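Local coordinates for YerB protein (Bacillus subtilis, PDB 2PSB) that is of unknown function but is thought to be a membrane-attached lipoprotein and interacts with the helicase PcrA, at residues Ile54-Leu59 with Thr293-Val298; Arg86-Thr91 with Arg247-Glu252; Phe232-Ser237 with Gly275-Val280; Gly254-Leu259 with Glu267-Gln272. All coordinates share one frame; numbering follows the deposited sequence.

How the contacts relate
Strand 54-59 comes first along the chain and waits more than 230 residues for its partner, 293-298; contact 1 therefore closes the widest loop and holds the other three inside it. The helix start at 86-91 is next, paired in contact 2 with 247-252. Before that partner arrives, strand 232-237 opens contact 3, which is completed by 275-280, so contacts 2 and 3 cross. Contact 4, the hairpin of 254-259 and 267-272, begins after contact 2 has closed and nests within contact 3. Contacts 1 and 2 join the N-terminal and C-terminal DUF3048 regions, while contacts 3 and 4, centres about 5 Å apart, build the C-terminal region itself.

Contact 1: residues Ile54-Leu59 with Thr293-Val298; sequences IVIEAL and TWINIV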
# COMPACT_ATOMS: atom_id res chain seq x y z
N ILE A 54 4.02 4.28 2.74
CA ILE A 54 3.36 3.04 3.12
C ILE A 54 2.76 2.39 1.89
O ILE A 54 2.13 3.05 1.07
CB ILE A 54 2.18 3.28 4.09
CG1 ILE A 54 2.65 4.05 5.32
CG2 ILE A 54 1.56 1.94 4.50
CD1 ILE A 54 1.51 4.70 6.07
N VAL A 55 2.96 1.08 1.77
CA VAL A 55 2.40 0.33 0.67
C VAL A 55 1.67 -0.86 1.27
O VAL A 55 2.23 -1.57 2.11
CB VAL A 55 3.49 -0.16 -0.30
CG1 VAL A 55 2.86 -1.11 -1.33
CG2 VAL A 55 4.15 1.04 -1.01
N ILE A 56 0.42 -1.07 0.86
CA ILE A 56 -0.36 -2.18 1.38
C ILE A 56 -0.75 -3.14 0.26
O ILE A 56 -1.32 -2.75 -0.75
CB ILE A 56 -1.63 -1.68 2.11
CG1 ILE A 56 -1.21 -0.70 3.22
CG2 ILE A 56 -2.37 -2.87 2.76
CD1 ILE A 56 -1.69 0.71 3.02
N GLU A 57 -0.41 -4.41 0.46
CA GLU A 57 -0.71 -5.44 -0.52
C GLU A 57 -1.82 -6.33 0.03
O GLU A 57 -1.81 -6.69 1.20
CB GLU A 57 0.55 -6.27 -0.82
CG GLU A 57 0.36 -7.45 -1.77
CD GLU A 57 1.67 -8.17 -2.08
OE1 GLU A 57 1.70 -8.92 -3.07
OE2 GLU A 57 2.67 -7.99 -1.33
N ALA A 58 -2.77 -6.67 -0.83
CA ALA A 58 -3.88 -7.53 -0.42
C ALA A 58 -4.47 -8.19 -1.65
O ALA A 58 -4.28 -7.71 -2.78
CB ALA A 58 -4.96 -6.72 0.32
N LEU A 59 -5.17 -9.30 -1.44
CA LEU A 59 -5.79 -10.02 -2.55
C LEU A 59 -6.87 -9.16 -3.15
O LEU A 59 -7.63 -8.51 -2.44
CB LEU A 59 -6.41 -11.35 -2.08
CG LEU A 59 -5.44 -12.51 -1.78
CD1 LEU A 59 -6.19 -13.66 -1.16
CD2 LEU A 59 -4.76 -12.95 -3.06
N THR A 293 7.31 1.56 5.17
CA THR A 293 6.63 0.38 5.72
C THR A 293 5.79 -0.33 4.67
O THR A 293 5.05 0.30 3.91
CB THR A 293 5.69 0.76 6.89
OG1 THR A 293 6.47 1.27 7.98
CG2 THR A 293 4.90 -0.46 7.38
N TRP A 294 5.93 -1.65 4.63
CA TRP A 294 5.15 -2.47 3.71
C TRP A 294 4.25 -3.39 4.53
O TRP A 294 4.73 -4.15 5.37
CB TRP A 294 6.05 -3.32 2.83
CG TRP A 294 6.28 -2.73 1.48
CD1 TRP A 294 7.02 -1.62 1.19
CD2 TRP A 294 5.82 -3.25 0.23
NE1 TRP A 294 7.07 -1.42 -0.16
CE2 TRP A 294 6.34 -2.40 -0.78
CE3 TRP A 294 5.02 -4.34 -0.14
CZ2 TRP A 294 6.09 -2.62 -2.14
CZ3 TRP A 294 4.77 -4.55 -1.49
CH2 TRP A 294 5.30 -3.70 -2.48
N ILE A 295 2.96 -3.29 4.27
CA ILE A 295 1.96 -4.09 4.97
C ILE A 295 1.40 -5.14 4.04
O ILE A 295 0.94 -4.84 2.92
CB ILE A 295 0.79 -3.21 5.49
CG1 ILE A 295 1.33 -2.11 6.41
CG2 ILE A 295 -0.24 -4.07 6.23
CD1 ILE A 295 0.29 -1.34 7.13
N ASN A 296 1.45 -6.39 4.50
CA ASN A 296 0.92 -7.52 3.74
C ASN A 296 -0.28 -8.11 4.44
O ASN A 296 -0.15 -8.69 5.51
CB ASN A 296 1.97 -8.60 3.59
CG ASN A 296 2.78 -8.44 2.36
OD1 ASN A 296 2.35 -8.82 1.27
ND2 ASN A 296 3.96 -7.86 2.50
N ILE A 297 -1.45 -7.96 3.84
CA ILE A 297 -2.63 -8.53 4.43
C ILE A 297 -2.82 -9.95 3.88
O ILE A 297 -2.76 -10.17 2.66
CB ILE A 297 -3.86 -7.66 4.14
CG1 ILE A 297 -3.77 -6.37 4.96
CG2 ILE A 297 -5.16 -8.43 4.45
CD1 ILE A 297 -4.64 -5.22 4.44
N VAL A 298 -3.00 -10.90 4.79
CA VAL A 298 -3.18 -12.30 4.41
C VAL A 298 -4.40 -12.89 5.10
O VAL A 298 -4.76 -12.48 6.20
CB VAL A 298 -1.94 -13.15 4.82
CG1 VAL A 298 -0.67 -12.52 4.29
CG2 VAL A 298 -1.88 -13.29 6.34
O HOH W 1 -5.51 -10.30 1.21
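A parallel pair of beta strands, Ile54-Leu59 and Thr293-Val298, forms a seam between the N-terminal and C-terminal DUF3048 regions, buried near the middle of the molecule. The backbones interlock in the staggered parallel pattern: Val55 N bonds to Thr293 O (3.1 Å), Ile295 N to Val55 O, Glu57 N to Ile295 O (2.8 Å), and Ile297 N to Glu57 O. All four carbonyls are met almost head-on.

On one face, Val55 lies beside Trp294. With CG1 anti to its backbone N (chi1 172°), that methyl sits over the indole, 3.6 Å from the centroid of the six-membered ring of Trp294, a CH-pi contact; CB of Val55 covers CE2. A compact branched residue suits a place beneath a broad flat ring. Phe67 meets the same indole edge-to-face. An alanine in place of Trp294 would probably leave the Val55 methyls and Phe67 without their flat partner and open a gap in the buried face. Further along, the extended Glu57 side chain carries its carboxylate to strong outside partners: OE1 is hydrogen-bonded to Thr65 and OE2 forms a salt bridge with Arg210, which would balance a charge buried here.

The face carrying Ile54, Ile56 and Ile295 is mostly aliphatic. Ile56 CG1 lies alongside Ile295 CB, and Ile56 CG2 reaches Ile297 CD1 at 3.7 Å; beta-branched residues fit the extended backbone and fill this layer. Where direct pairing ends, a water takes over, accepting from Leu59 N (2.9 Å) and donating to Ile297 O (3.1 Å).

Contact 2: residues Arg86-Thr91 with Arg247-Glu252; sequences REYFVT and RDIDLE
The ring of Tyr88 lies under Ile249, whose CD1 sits over the ring centre, 3.9 Å from the centroid and only 3° off the normal. Arg86 CB covers the opposite face of the same ring, so the phenol is sandwiched between aliphatic groups. Its edge meets oxygen instead: Arg247 O lies in the ring plane 3.5 Å from Tyr88 CE1, and Asp248 OD1 near Tyr88 CD1. Ring hydrogens carry slight positive charge, which suits such neighbours. A tyrosine suits the place: its face takes the aliphatic carbons and its rim the oxygens.

Leu251 CD1 adds a further apolar touch, 3.9 Å from Tyr88 CB. Asp250 faces away and uses OD2 to accept from Glu252 N (2.9 Å), an Asx turn. In the helix, Thr91 OG1 donates to Glu87 O at 3.2 Å, from above the carbonyl plane.

The contact sets the first turn of helix 87-94 against strand 247-250, a neighbour of strand 230-240. Ile249 also rests on Ala236 and His238 of that strand, while Phe89 turns to strand 65-71 and Val90 to helix 107-114.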
# COMPACT_ATOMS: atom_id res chain seq x y z
N ARG A 86 -11.19 -1.29 -4.44
CA ARG A 86 -11.91 -2.28 -3.66
C ARG A 86 -12.29 -1.63 -2.34
O ARG A 86 -11.61 -0.70 -1.91
CB ARG A 86 -11.04 -3.52 -3.42
CG ARG A 86 -10.80 -4.35 -4.67
CD ARG A 86 -12.11 -4.93 -5.18
NE ARG A 86 -12.23 -4.83 -6.64
CZ ARG A 86 -11.54 -5.57 -7.50
NH1 ARG A 86 -10.68 -6.47 -7.06
NH2 ARG A 86 -11.71 -5.39 -8.80
N GLU A 87 -13.36 -2.10 -1.72
CA GLU A 87 -13.80 -1.53 -0.45
C GLU A 87 -12.68 -1.42 0.56
O GLU A 87 -12.43 -0.32 1.07
CB GLU A 87 -14.94 -2.36 0.15
CG GLU A 87 -16.29 -2.09 -0.48
CD GLU A 87 -16.77 -3.22 -1.36
OE1 GLU A 87 -15.98 -3.70 -2.21
OE2 GLU A 87 -17.94 -3.62 -1.21
N TYR A 88 -12.00 -2.53 0.85
CA TYR A 88 -10.92 -2.50 1.82
C TYR A 88 -9.86 -1.45 1.51
O TYR A 88 -9.22 -0.93 2.42
CB TYR A 88 -10.27 -3.89 2.00
CG TYR A 88 -10.19 -4.74 0.76
CD1 TYR A 88 -11.26 -5.56 0.37
CD2 TYR A 88 -9.03 -4.77 -0.01
CE1 TYR A 88 -11.17 -6.39 -0.73
CE2 TYR A 88 -8.93 -5.60 -1.13
CZ TYR A 88 -10.00 -6.41 -1.48
OH TYR A 88 -9.92 -7.26 -2.57
N PHE A 89 -9.66 -1.12 0.23
CA PHE A 89 -8.68 -0.09 -0.12
C PHE A 89 -9.21 1.31 0.21
O PHE A 89 -8.46 2.19 0.65
CB PHE A 89 -8.30 -0.18 -1.60
CG PHE A 89 -7.37 -1.32 -1.91
CD1 PHE A 89 -6.18 -1.48 -1.20
CD2 PHE A 89 -7.67 -2.25 -2.91
CE1 PHE A 89 -5.31 -2.53 -1.47
CE2 PHE A 89 -6.82 -3.31 -3.19
CZ PHE A 89 -5.62 -3.45 -2.47
N VAL A 90 -10.50 1.52 0.01
CA VAL A 90 -11.10 2.82 0.33
C VAL A 90 -10.92 3.04 1.83
O VAL A 90 -10.51 4.11 2.27
CB VAL A 90 -12.60 2.86 -0.01
CG1 VAL A 90 -13.20 4.18 0.46
CG2 VAL A 90 -12.80 2.70 -1.50
N THR A 91 -11.22 1.99 2.59
CA THR A 91 -11.12 2.03 4.04
C THR A 91 -9.68 2.31 4.51
O THR A 91 -9.46 3.07 5.45
CB THR A 91 -11.58 0.68 4.64
OG1 THR A 91 -12.91 0.40 4.18
CG2 THR A 91 -11.56 0.71 6.15
N ARG A 247 -14.69 -11.03 -2.79
CA ARG A 247 -14.54 -11.12 -1.35
C ARG A 247 -14.17 -9.80 -0.71
O ARG A 247 -13.53 -8.94 -1.33
CB ARG A 247 -13.51 -12.18 -0.97
CG ARG A 247 -12.11 -11.94 -1.50
CD ARG A 247 -12.04 -12.16 -3.00
NE ARG A 247 -10.67 -12.26 -3.49
CZ ARG A 247 -9.81 -13.20 -3.11
NH1 ARG A 247 -8.58 -13.21 -3.61
NH2 ARG A 247 -10.16 -14.11 -2.21
N ASP A 248 -14.58 -9.65 0.54
CA ASP A 248 -14.30 -8.46 1.32
C ASP A 248 -13.29 -8.89 2.37
O ASP A 248 -13.01 -10.08 2.52
CB ASP A 248 -15.58 -7.95 1.98
CG ASP A 248 -15.39 -6.60 2.64
OD1 ASP A 248 -14.73 -5.73 2.04
OD2 ASP A 248 -15.92 -6.40 3.75
N ILE A 249 -12.72 -7.92 3.08
CA ILE A 249 -11.75 -8.21 4.11
C ILE A 249 -12.10 -7.44 5.37
O ILE A 249 -12.09 -6.20 5.39
CB ILE A 249 -10.32 -7.82 3.65
CG1 ILE A 249 -9.93 -8.64 2.42
CG2 ILE A 249 -9.32 -8.07 4.77
CD1 ILE A 249 -8.55 -8.33 1.87
N ASP A 250 -12.45 -8.17 6.43
CA ASP A 250 -12.81 -7.55 7.69
C ASP A 250 -11.57 -6.92 8.32
O ASP A 250 -10.71 -7.61 8.85
CB ASP A 250 -13.40 -8.60 8.63
CG ASP A 250 -13.87 -8.00 9.95
OD1 ASP A 250 -14.45 -8.75 10.76
OD2 ASP A 250 -13.65 -6.79 10.16
N LEU A 251 -11.50 -5.60 8.23
CA LEU A 251 -10.39 -4.84 8.78
C LEU A 251 -10.78 -4.11 10.05
O LEU A 251 -10.14 -3.13 10.43
CB LEU A 251 -9.91 -3.80 7.76
CG LEU A 251 -9.23 -4.33 6.51
CD1 LEU A 251 -8.92 -3.17 5.57
CD2 LEU A 251 -7.96 -5.07 6.90
N GLU A 252 -11.81 -4.60 10.73
CA GLU A 252 -12.27 -3.94 11.94
C GLU A 252 -12.27 -4.86 13.17
O GLU A 252 -12.06 -4.40 14.29
CB GLU A 252 -13.67 -3.38 11.70
CG GLU A 252 -14.06 -2.23 12.60
CD GLU A 252 -15.30 -1.52 12.10
OE1 GLU A 252 -15.70 -0.49 12.70
OE2 GLU A 252 -15.89 -1.99 11.10

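Contact 3: residues Phe232-Ser237 with Gly275-Val280; sequences FIVEAS and GRIVPV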
# COMPACT_ATOMS: atom_id res chain seq x y z
N PHE A 232 4.93 -5.56 7.93
CA PHE A 232 3.81 -5.79 8.80
C PHE A 232 2.81 -6.75 8.15
O PHE A 232 2.05 -6.35 7.26
CB PHE A 232 3.16 -4.45 9.12
CG PHE A 232 2.07 -4.51 10.14
CD1 PHE A 232 1.96 -5.60 11.01
CD2 PHE A 232 1.17 -3.46 10.27
CE1 PHE A 232 0.98 -5.63 11.99
CE2 PHE A 232 0.18 -3.48 11.25
CZ PHE A 232 0.09 -4.57 12.11
N ILE A 233 2.83 -8.00 8.59
CA ILE A 233 1.94 -9.02 8.04
C ILE A 233 0.69 -9.05 8.89
O ILE A 233 0.76 -9.32 10.09
CB ILE A 233 2.64 -10.41 8.01
CG1 ILE A 233 3.92 -10.30 7.18
CG2 ILE A 233 1.70 -11.49 7.43
CD1 ILE A 233 4.80 -11.53 7.20
N VAL A 234 -0.45 -8.75 8.28
CA VAL A 234 -1.73 -8.71 8.98
C VAL A 234 -2.71 -9.80 8.55
O VAL A 234 -2.93 -10.02 7.37
CB VAL A 234 -2.37 -7.31 8.78
CG1 VAL A 234 -3.80 -7.29 9.26
CG2 VAL A 234 -1.56 -6.27 9.55
N GLU A 235 -3.28 -10.50 9.54
CA GLU A 235 -4.24 -11.57 9.27
C GLU A 235 -5.66 -11.04 9.42
O GLU A 235 -6.09 -10.72 10.52
CB GLU A 235 -4.05 -12.74 10.23
CG GLU A 235 -4.95 -13.94 9.91
CD GLU A 235 -4.66 -15.16 10.77
OE1 GLU A 235 -4.99 -15.14 11.98
OE2 GLU A 235 -4.09 -16.14 10.24
N ALA A 236 -6.37 -10.99 8.31
CA ALA A 236 -7.74 -10.48 8.31
C ALA A 236 -8.68 -11.44 7.61
O ALA A 236 -8.32 -12.08 6.62
CB ALA A 236 -7.76 -9.12 7.61
N SER A 237 -9.91 -11.54 8.13
CA SER A 237 -10.91 -12.43 7.56
C SER A 237 -11.35 -12.01 6.18
O SER A 237 -11.83 -10.90 5.98
CB SER A 237 -12.14 -12.51 8.46
OG SER A 237 -11.79 -12.89 9.77
N GLY A 275 -9.40 4.13 11.70
CA GLY A 275 -9.17 3.75 10.32
C GLY A 275 -7.80 3.18 9.99
O GLY A 275 -7.47 2.98 8.82
N ARG A 276 -6.98 2.94 11.01
CA ARG A 276 -5.65 2.40 10.76
C ARG A 276 -5.48 1.05 11.45
O ARG A 276 -6.07 0.81 12.50
CB ARG A 276 -4.58 3.37 11.26
CG ARG A 276 -4.66 4.77 10.64
CD ARG A 276 -3.62 5.72 11.24
NE ARG A 276 -3.75 7.08 10.71
CZ ARG A 276 -2.95 8.09 11.01
NH1 ARG A 276 -1.94 7.93 11.86
NH2 ARG A 276 -3.15 9.27 10.45
N ILE A 277 -4.69 0.18 10.84
CA ILE A 277 -4.40 -1.13 11.39
C ILE A 277 -3.20 -0.94 12.30
O ILE A 277 -2.09 -0.71 11.84
CB ILE A 277 -4.11 -2.13 10.25
CG1 ILE A 277 -5.34 -2.22 9.35
CG2 ILE A 277 -3.75 -3.49 10.83
CD1 ILE A 277 -5.12 -2.99 8.07
N VAL A 278 -3.44 -1.03 13.60
CA VAL A 278 -2.38 -0.83 14.57
C VAL A 278 -1.88 -2.10 15.21
O VAL A 278 -2.65 -2.85 15.79
CB VAL A 278 -2.86 0.12 15.69
CG1 VAL A 278 -1.69 0.50 16.59
CG2 VAL A 278 -3.52 1.34 15.10
N PRO A 279 -0.56 -2.37 15.11
CA PRO A 279 -0.00 -3.58 15.73
C PRO A 279 0.03 -3.35 17.24
O PRO A 279 0.52 -2.32 17.70
CB PRO A 279 1.40 -3.66 15.12
CG PRO A 279 1.76 -2.19 14.93
CD PRO A 279 0.47 -1.59 14.41
N VAL A 280 -0.53 -4.27 18.01
CA VAL A 280 -0.55 -4.10 19.46
C VAL A 280 -0.16 -5.39 20.16
O VAL A 280 -0.60 -6.47 19.78
CB VAL A 280 -1.95 -3.67 19.96
CG1 VAL A 280 -2.35 -2.34 19.33
CG2 VAL A 280 -2.97 -4.74 19.62
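Phe232 and Ile277 point toward each other's strands, and their torsions set the touching groups: in Phe232 CG stands anti to the backbone N (chi1 -173°), while in Ile277 chi1 near -60° puts CG1 anti to the carbonyl carbon and leaves CG2 anti to N. The motif is near-orthogonal packing of two strands, 232-235 and 276-280, which run at 103° to each other with axes 9.3 Å apart. The strands between them pair in turn, antiparallel, 230-240 with 255-261, 255-261 with 264-273 and 264-273 with 276-281, and Trp270 of the intervening hairpin touches Phe232, Val234 and Ile277.

The far end of the phenyl ring does most of the work. Phe232 CZ comes to 3.4 Å from Pro279 CB, an oblique approach, and Phe232 CE2 reaches Pro279 CD at 3.7 Å. At the ring's edge, in its plane, Ile277 O lies 3.6 Å from Phe232 CE2, a carbonyl facing the weakly positive rim. Val234 CG2 covers the ring centre on one face. Proline is well placed, since its neighbours Val278 and Val280 make the bonds to strand 264-273 and its missing N-H costs that pairing nothing. An alanine at Phe232 would probably open a gap between the strands, leaving Pro279 CB and Val234 CG2 without the ring they pack on.

A branched isoleucine can serve two partners from one methyl: CG2 of Ile277 stands 3.8 Å from Val234 CG2 and 4.0 Å from Phe232 CE2.

Contact 4: residues Gly254-Leu259 with Glu267-Gln272; sequences GGKGLL and ETDWKQ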
# COMPACT_ATOMS: atom_id res chain seq x y z
N GLY A 254 -10.11 -6.82 14.18
CA GLY A 254 -8.81 -6.99 14.82
C GLY A 254 -8.35 -8.42 14.61
O GLY A 254 -9.07 -9.23 14.04
N GLY A 255 -7.15 -8.74 15.07
CA GLY A 255 -6.66 -10.09 14.89
C GLY A 255 -5.17 -10.20 15.15
O GLY A 255 -4.61 -9.39 15.87
N LYS A 256 -4.53 -11.20 14.55
CA LYS A 256 -3.10 -11.40 14.76
C LYS A 256 -2.22 -11.00 13.59
O LYS A 256 -2.70 -10.80 12.47
CB LYS A 256 -2.85 -12.85 15.14
CG LYS A 256 -3.53 -13.85 14.22
CD LYS A 256 -3.43 -15.27 14.79
CE LYS A 256 -4.20 -15.41 16.10
NZ LYS A 256 -3.74 -14.47 17.17
N GLY A 257 -0.92 -10.91 13.85
CA GLY A 257 0.01 -10.54 12.80
C GLY A 257 1.46 -10.66 13.22
O GLY A 257 1.76 -10.99 14.36
N LEU A 258 2.35 -10.39 12.28
CA LEU A 258 3.79 -10.45 12.48
C LEU A 258 4.43 -9.13 12.09
O LEU A 258 4.05 -8.51 11.10
CB LEU A 258 4.38 -11.56 11.61
CG LEU A 258 4.28 -13.03 12.04
CD1 LEU A 258 3.15 -13.25 13.05
CD2 LEU A 258 4.08 -13.85 10.80
N LEU A 259 5.42 -8.72 12.86
CA LEU A 259 6.11 -7.47 12.58
C LEU A 259 7.61 -7.71 12.47
O LEU A 259 8.24 -8.20 13.41
CB LEU A 259 5.82 -6.47 13.71
CG LEU A 259 6.39 -5.06 13.54
CD1 LEU A 259 5.82 -4.38 12.26
CD2 LEU A 259 6.04 -4.25 14.78
N GLU A 267 5.84 -11.45 17.20
CA GLU A 267 4.50 -11.99 17.05
C GLU A 267 3.57 -10.94 17.62
O GLU A 267 3.84 -10.39 18.69
CB GLU A 267 4.34 -13.31 17.82
CG GLU A 267 4.43 -14.54 16.94
CD GLU A 267 3.96 -15.79 17.66
OE1 GLU A 267 4.74 -16.34 18.48
OE2 GLU A 267 2.81 -16.22 17.42
N THR A 268 2.49 -10.64 16.93
CA THR A 268 1.61 -9.61 17.44
C THR A 268 0.16 -9.77 17.03
O THR A 268 -0.21 -10.71 16.34
CB THR A 268 2.09 -8.21 16.98
OG1 THR A 268 1.34 -7.20 17.67
CG2 THR A 268 1.88 -8.04 15.49
N ASP A 269 -0.64 -8.82 17.50
CA ASP A 269 -2.06 -8.75 17.17
C ASP A 269 -2.17 -7.41 16.48
O ASP A 269 -1.16 -6.76 16.20
CB ASP A 269 -2.92 -8.75 18.44
CG ASP A 269 -2.92 -10.10 19.14
OD1 ASP A 269 -3.45 -11.07 18.56
OD2 ASP A 269 -2.40 -10.18 20.27
N TRP A 270 -3.40 -7.01 16.19
CA TRP A 270 -3.65 -5.73 15.54
C TRP A 270 -5.10 -5.33 15.76
O TRP A 270 -6.01 -6.17 15.73
CB TRP A 270 -3.35 -5.79 14.04
CG TRP A 270 -4.24 -6.70 13.26
CD1 TRP A 270 -4.01 -8.01 12.95
CD2 TRP A 270 -5.54 -6.39 12.73
NE1 TRP A 270 -5.07 -8.53 12.26
CE2 TRP A 270 -6.03 -7.56 12.12
CE3 TRP A 270 -6.33 -5.24 12.72
CZ2 TRP A 270 -7.28 -7.61 11.50
CZ3 TRP A 270 -7.58 -5.29 12.10
CH2 TRP A 270 -8.04 -6.47 11.50
N LYS A 271 -5.31 -4.05 16.00
CA LYS A 271 -6.64 -3.51 16.20
C LYS A 271 -6.75 -2.35 15.23
O LYS A 271 -5.73 -1.84 14.74
CB LYS A 271 -6.82 -2.96 17.62
CG LYS A 271 -6.95 -3.98 18.74
CD LYS A 271 -7.09 -3.25 20.09
CE LYS A 271 -7.00 -4.19 21.30
NZ LYS A 271 -8.16 -5.10 21.43
N GLN A 272 -7.97 -1.93 14.95
CA GLN A 272 -8.17 -0.80 14.08
C GLN A 272 -8.36 0.38 15.01
O GLN A 272 -9.16 0.31 15.94
CB GLN A 272 -9.42 -0.95 13.22
CG GLN A 272 -9.50 0.11 12.13
CD GLN A 272 -10.83 0.10 11.39
OE1 GLN A 272 -11.78 0.77 11.79
NE2 GLN A 272 -10.90 -0.67 10.32
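Backbone hydrogen bonds join Gly254-Leu259 and Glu267-Gln272 into a strongly twisted antiparallel hairpin, its strands at 128°. Two hydrogen-bonded pairs carry it. In the first, Gly255 N donates to Trp270 O (2.9 Å) and Trp270 N returns the bond to Gly255 O, though well bent, at 131° about the hydrogen. In the second, Gly257 N donates to Thr268 O from above the carbonyl plane, and Thr268 N to Gly257 O (2.7 Å).

CH-pi contacts come next. Trp270 CG lies between the backbone N and carbonyl carbon (chi1 65°), starting the indole back over its partner strand. Gly254 CA rests 3.4 Å from the centroid of the Trp270 six-membered ring, and Gly255 CA lies above the five-membered ring. Only glycine suits here: a CB on Gly254 would collide with Trp270 O, and one on Gly255 would jam against the preceding carbonyl and crowd Trp270 NE1. That N-H is used by Glu235 O of strand 230-240. Thr268, on the same face as Trp270, sets CG2 3.2 Å from Gly257 O.

Charge is confined to the other face. Lys256, bent towards its end, brings NZ to 3.7 Å from Asp269 OD1, a long salt bridge, and Asp269 OD2 has a second, weak ion pair with Lys281.

The chemistry therefore divides by face: a loose, partly exposed ion pair likely contributes little rigidity, whereas backbone bonds and a tryptophan laid flat on glycines, its N-H satisfied by a third strand, probably do more to hold the hairpin against strand 230-240.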